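Local coordinates for penicillin-binding protein 2B (Streptococcus pneumoniae, PDB 2WAD) that probably forms peptide cross-links between adjacent glycan strands of cell wall peptidoglycan, as a transpeptidase of the machinery for peripheral wall synthesis, at residues L93-S105 and D170-N182. Numbering follows the deposited sequence.
Sequences LKEIAKKLLTYVS and DEKKEIYLFSQLN. Unlike the reference sequence in segment 93-105: I96 (reference Thr).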
loop_
_atom_site.group_PDB
_atom_site.type_symbol
_atom_site.label_atom_id
_atom_site.label_comp_id
_atom_site.label_asym_id
_atom_site.label_seq_id
_atom_site.Cartn_x
_atom_site.Cartn_y
_atom_site.Cartn_z
ATOM N N LEU A 93 -26.764 2.031 36.737
ATOM C CA LEU A 93 -25.435 2.244 36.154
ATOM C C LEU A 93 -24.516 3.139 36.993
ATOM O O LEU A 93 -23.320 2.870 37.127
ATOM C CB LEU A 93 -25.533 2.760 34.717
ATOM C CG LEU A 93 -25.422 1.761 33.552
ATOM C CD1 LEU A 93 -25.760 0.335 33.925
ATOM C CD2 LEU A 93 -26.239 2.199 32.332
ATOM N N LYS A 94 -25.078 4.212 37.536
ATOM C CA LYS A 94 -24.342 5.134 38.380
ATOM C C LYS A 94 -23.884 4.431 39.658
ATOM O O LYS A 94 -22.764 4.665 40.099
ATOM C CB LYS A 94 -25.214 6.344 38.735
ATOM C CG LYS A 94 -25.416 7.313 37.579
ATOM C CD LYS A 94 -25.921 8.654 38.089
ATOM C CE LYS A 94 -27.178 8.484 38.908
ATOM N NZ LYS A 94 -27.902 9.767 39.107
ATOM N N GLU A 95 -24.729 3.578 40.242
ATOM C CA GLU A 95 -24.330 2.816 41.428
ATOM C C GLU A 95 -23.177 1.862 41.137
ATOM O O GLU A 95 -22.270 1.729 41.959
ATOM C CB GLU A 95 -25.491 2.044 42.065
ATOM C CG GLU A 95 -26.731 2.858 42.416
ATOM C CD GLU A 95 -26.511 3.886 43.515
ATOM O OE1 GLU A 95 -25.677 3.648 44.407
ATOM O OE2 GLU A 95 -27.194 4.933 43.502
ATOM N N ILE A 96 -23.192 1.222 39.969
ATOM C CA ILE A 96 -22.094 0.360 39.555
ATOM C C ILE A 96 -20.798 1.136 39.260
ATOM O O ILE A 96 -19.690 0.667 39.586
ATOM C CB ILE A 96 -22.512 -0.522 38.369
ATOM C CG1 ILE A 96 -23.551 -1.539 38.827
ATOM C CG2 ILE A 96 -21.316 -1.224 37.707
ATOM C CD1 ILE A 96 -24.225 -2.221 37.643
ATOM N N ALA A 97 -20.937 2.315 38.654
ATOM C CA ALA A 97 -19.770 3.129 38.291
ATOM C C ALA A 97 -19.000 3.529 39.542
ATOM O O ALA A 97 -17.791 3.376 39.576
ATOM C CB ALA A 97 -20.186 4.375 37.528
ATOM N N LYS A 98 -19.708 3.995 40.567
ATOM C CA LYS A 98 -19.066 4.494 41.780
ATOM C C LYS A 98 -18.592 3.461 42.806
ATOM O O LYS A 98 -17.706 3.771 43.598
ATOM C CB LYS A 98 -19.901 5.588 42.450
ATOM C CG LYS A 98 -21.132 5.108 43.136
ATOM C CD LYS A 98 -22.201 6.176 43.036
ATOM C CE LYS A 98 -22.546 6.742 44.385
ATOM N NZ LYS A 98 -24.008 6.556 44.682
ATOM N N LYS A 99 -19.168 2.258 42.800
ATOM C CA LYS A 99 -18.544 1.101 43.454
ATOM C C LYS A 99 -17.216 0.755 42.754
ATOM O O LYS A 99 -16.241 0.344 43.385
ATOM C CB LYS A 99 -19.454 -0.134 43.421
ATOM C CG LYS A 99 -20.584 -0.167 44.432
ATOM C CD LYS A 99 -20.121 -0.719 45.779
ATOM C CE LYS A 99 -20.204 -2.231 45.851
ATOM N NZ LYS A 99 -19.996 -2.643 47.280
ATOM N N LEU A 100 -17.192 0.913 41.438
ATOM C CA LEU A 100 -16.016 0.555 40.650
ATOM C C LEU A 100 -14.882 1.554 40.859
ATOM O O LEU A 100 -13.705 1.193 40.821
ATOM C CB LEU A 100 -16.365 0.470 39.160
ATOM C CG LEU A 100 -15.216 -0.037 38.285
ATOM C CD1 LEU A 100 -14.803 -1.417 38.755
ATOM C CD2 LEU A 100 -15.579 -0.069 36.801
ATOM N N LEU A 101 -15.232 2.818 41.058
ATOM C CA LEU A 101 -14.211 3.846 41.213
ATOM C C LEU A 101 -13.329 3.583 42.440
ATOM O O LEU A 101 -12.186 4.030 42.493
ATOM C CB LEU A 101 -14.843 5.238 41.308
ATOM C CG LEU A 101 -13.853 6.404 41.319
ATOM C CD1 LEU A 101 -12.836 6.283 40.181
ATOM C CD2 LEU A 101 -14.594 7.735 41.307
ATOM N N THR A 102 -13.849 2.865 43.428
ATOM C CA THR A 102 -13.040 2.532 44.589
ATOM C C THR A 102 -11.847 1.656 44.196
ATOM O O THR A 102 -10.815 1.684 44.863
ATOM C CB THR A 102 -13.871 1.907 45.734
ATOM O OG1 THR A 102 -14.609 0.793 45.228
ATOM C CG2 THR A 102 -14.884 2.902 46.269
ATOM N N TYR A 103 -11.969 0.921 43.088
ATOM C CA TYR A 103 -10.982 -0.093 42.728
ATOM C C TYR A 103 -10.062 0.307 41.572
ATOM O O TYR A 103 -9.021 -0.308 41.381
ATOM C CB TYR A 103 -11.638 -1.472 42.518
ATOM C CG TYR A 103 -12.371 -1.976 43.760
ATOM C CD1 TYR A 103 -11.655 -2.417 44.871
ATOM C CD2 TYR A 103 -13.759 -1.991 43.840
ATOM C CE1 TYR A 103 -12.294 -2.862 46.010
ATOM C CE2 TYR A 103 -14.409 -2.430 44.995
ATOM C CZ TYR A 103 -13.665 -2.883 46.067
ATOM O OH TYR A 103 -14.235 -3.319 47.243
ATOM N N VAL A 104 -10.422 1.341 40.820
ATOM C CA VAL A 104 -9.640 1.720 39.658
ATOM C C VAL A 104 -9.273 3.192 39.767
ATOM O O VAL A 104 -9.821 3.931 40.600
ATOM C CB VAL A 104 -10.404 1.523 38.313
ATOM C CG1 VAL A 104 -10.862 0.078 38.126
ATOM C CG2 VAL A 104 -11.580 2.505 38.200
ATOM N N SER A 105 -8.363 3.588 38.882
ATOM C CA SER A 105 -7.862 4.952 38.772
ATOM C C SER A 105 -8.293 5.572 37.448
ATOM O O SER A 105 -8.071 5.007 36.373
ATOM C CB SER A 105 -6.329 4.964 38.838
ATOM O OG SER A 105 -5.895 5.232 40.154
ATOM N N ASP A 170 -13.698 14.586 41.329
ATOM C CA ASP A 170 -14.070 13.207 41.657
ATOM C C ASP A 170 -15.367 12.791 40.955
ATOM O O ASP A 170 -15.468 11.697 40.403
ATOM C CB ASP A 170 -14.233 13.035 43.172
ATOM C CG ASP A 170 -12.906 12.935 43.904
ATOM O OD1 ASP A 170 -11.833 13.058 43.260
ATOM O OD2 ASP A 170 -12.951 12.730 45.140
ATOM N N GLU A 171 -16.360 13.674 41.002
ATOM C CA GLU A 171 -17.587 13.518 40.229
ATOM C C GLU A 171 -17.268 13.209 38.768
ATOM O O GLU A 171 -17.822 12.273 38.194
ATOM C CB GLU A 171 -18.408 14.800 40.307
ATOM C CG GLU A 171 -19.887 14.573 40.511
ATOM C CD GLU A 171 -20.551 15.715 41.257
ATOM O OE1 GLU A 171 -19.869 16.435 42.024
ATOM O OE2 GLU A 171 -21.775 15.880 41.077
ATOM N N LYS A 172 -16.361 13.980 38.173
ATOM C CA LYS A 172 -16.009 13.774 36.777
ATOM C C LYS A 172 -15.561 12.345 36.480
ATOM O O LYS A 172 -15.684 11.862 35.351
ATOM C CB LYS A 172 -14.955 14.778 36.310
ATOM C CG LYS A 172 -15.512 16.171 36.054
ATOM C CD LYS A 172 -14.535 17.011 35.252
ATOM C CE LYS A 172 -15.067 18.421 35.052
ATOM N NZ LYS A 172 -13.958 19.352 34.706
ATOM N N LYS A 173 -15.051 11.675 37.506
ATOM C CA LYS A 173 -14.488 10.341 37.347
ATOM C C LYS A 173 -15.591 9.300 37.325
ATOM O O LYS A 173 -15.517 8.334 36.565
ATOM C CB LYS A 173 -13.521 10.023 38.484
ATOM C CG LYS A 173 -12.283 10.911 38.530
ATOM C CD LYS A 173 -11.406 10.503 39.707
ATOM C CE LYS A 173 -10.011 11.083 39.583
ATOM N NZ LYS A 173 -9.170 10.584 40.699
ATOM N N GLU A 174 -16.621 9.497 38.142
ATOM C CA GLU A 174 -17.746 8.589 38.057
ATOM C C GLU A 174 -18.510 8.840 36.761
ATOM O O GLU A 174 -18.950 7.894 36.097
ATOM C CB GLU A 174 -18.611 8.593 39.319
ATOM C CG GLU A 174 -19.561 9.751 39.471
ATOM C CD GLU A 174 -20.344 9.672 40.770
ATOM O OE1 GLU A 174 -19.884 9.016 41.735
ATOM O OE2 GLU A 174 -21.432 10.277 40.821
ATOM N N ILE A 175 -18.601 10.104 36.357
ATOM C CA ILE A 175 -19.244 10.413 35.082
ATOM C C ILE A 175 -18.537 9.716 33.935
ATOM O O ILE A 175 -19.169 9.171 33.027
ATOM C CB ILE A 175 -19.332 11.917 34.797
ATOM C CG1 ILE A 175 -20.121 12.610 35.907
ATOM C CG2 ILE A 175 -20.015 12.141 33.452
ATOM C CD1 ILE A 175 -20.335 14.087 35.647
ATOM N N TYR A 176 -17.213 9.713 33.992
ATOM C CA TYR A 176 -16.425 8.973 33.011
ATOM C C TYR A 176 -16.741 7.478 32.965
ATOM O O TYR A 176 -16.932 6.908 31.898
ATOM C CB TYR A 176 -14.930 9.198 33.257
ATOM C CG TYR A 176 -14.049 8.456 32.277
ATOM C CD1 TYR A 176 -13.973 8.847 30.945
ATOM C CD2 TYR A 176 -13.308 7.357 32.685
ATOM C CE1 TYR A 176 -13.158 8.168 30.045
ATOM C CE2 TYR A 176 -12.508 6.665 31.808
ATOM C CZ TYR A 176 -12.430 7.076 30.493
ATOM O OH TYR A 176 -11.623 6.371 29.638
ATOM N N LEU A 177 -16.768 6.843 34.131
ATOM C CA LEU A 177 -17.089 5.425 34.267
ATOM C C LEU A 177 -18.488 5.064 33.766
ATOM O O LEU A 177 -18.625 4.148 32.948
ATOM C CB LEU A 177 -16.881 4.954 35.712
ATOM C CG LEU A 177 -15.398 4.748 36.071
ATOM C CD1 LEU A 177 -15.191 4.519 37.560
ATOM C CD2 LEU A 177 -14.668 3.676 35.247
ATOM N N PHE A 178 -19.507 5.772 34.253
ATOM C CA PHE A 178 -20.861 5.707 33.693
ATOM C C PHE A 178 -20.892 5.695 32.153
ATOM O O PHE A 178 -21.466 4.782 31.547
ATOM C CB PHE A 178 -21.662 6.885 34.230
ATOM C CG PHE A 178 -23.067 6.953 33.717
ATOM C CD1 PHE A 178 -24.109 6.460 34.479
ATOM C CD2 PHE A 178 -23.354 7.539 32.495
ATOM C CE1 PHE A 178 -25.411 6.526 34.028
ATOM C CE2 PHE A 178 -24.662 7.617 32.039
ATOM C CZ PHE A 178 -25.693 7.101 32.810
ATOM N N SER A 179 -20.250 6.682 31.521
ATOM C CA SER A 179 -20.251 6.778 30.058
ATOM C C SER A 179 -19.796 5.454 29.435
ATOM O O SER A 179 -20.405 4.937 28.495
ATOM C CB SER A 179 -19.393 7.956 29.566
ATOM O OG SER A 179 -19.544 9.094 30.404
ATOM N N GLN A 180 -18.725 4.890 29.980
ATOM C CA GLN A 180 -18.235 3.587 29.545
ATOM C C GLN A 180 -19.310 2.501 29.667
ATOM O O GLN A 180 -19.522 1.743 28.726
ATOM C CB GLN A 180 -17.017 3.200 30.385
ATOM C CG GLN A 180 -15.837 4.149 30.269
ATOM C CD GLN A 180 -15.100 3.954 28.974
ATOM O OE1 GLN A 180 -14.625 2.855 28.674
ATOM N NE2 GLN A 180 -15.016 5.016 28.181
ATOM N N LEU A 181 -19.976 2.406 30.821
ATOM C CA LEU A 181 -21.006 1.380 31.015
ATOM C C LEU A 181 -22.213 1.600 30.100
ATOM O O LEU A 181 -22.688 0.665 29.445
ATOM C CB LEU A 181 -21.446 1.282 32.482
ATOM C CG LEU A 181 -20.349 1.116 33.541
ATOM C CD1 LEU A 181 -20.906 1.400 34.901
ATOM C CD2 LEU A 181 -19.688 -0.254 33.493
ATOM N N ASN A 182 -22.700 2.837 30.064
ATOM C CA ASN A 182 -23.824 3.215 29.206
ATOM C C ASN A 182 -23.616 2.902 27.727
ATOM O O ASN A 182 -24.571 2.600 27.018
ATOM C CB ASN A 182 -24.146 4.701 29.355
ATOM C CG ASN A 182 -25.608 4.995 29.146
ATOM O OD1 ASN A 182 -26.473 4.216 29.551
ATOM N ND2 ASN A 182 -25.900 6.135 28.536
#
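The CD1 and CE1 atoms of the F178 ring meet L93 CB and K94 CG obliquely, with K94 CG 3.5 Å from F178 CD1. The backbone N of K94 lies at the ring edge, in its plane. F178 reaches them because its CG is anti to the backbone N (chi1 179°), which brings the ring nearer to helix 93-100. The N182 amide is a second flat group; its OD1 lies 3.4 Å from CD2 of L93. The E174 carboxylate is a third. E174 runs alongside K98, and E174 OE1 lies 3.5 Å from K98 CB. E174 OE2 is hydrogen-bonded to Y119 OH of helix 113-121.

A97 is the knob of this crossing. Its CB sits in a hole formed by E174, L177, F178 and L181, 3.8 Å from L177 CB. The small methyl lets the helix axes approach to 8.5 Å, at 122° between their directions. L181 slides past L93 and puts CD1 3.9 Å from CG2 of I96. On the far side of A97, L177 CD1 lies 3.8 Å from L101 CB, and L101 CD2 rests on CB of K173. F82 of strand 72-83 touches both L93 and L181.

The contact joins two helices of the dimerisation domain, away from the acyl-ester serine and the zinc site. K98 NZ makes a weak salt bridge with E95 OE1 of its own helix. With no hydrogen bond or salt bridge between the two segments, the contact rests on apolar packing around A97 and van der Waals fit.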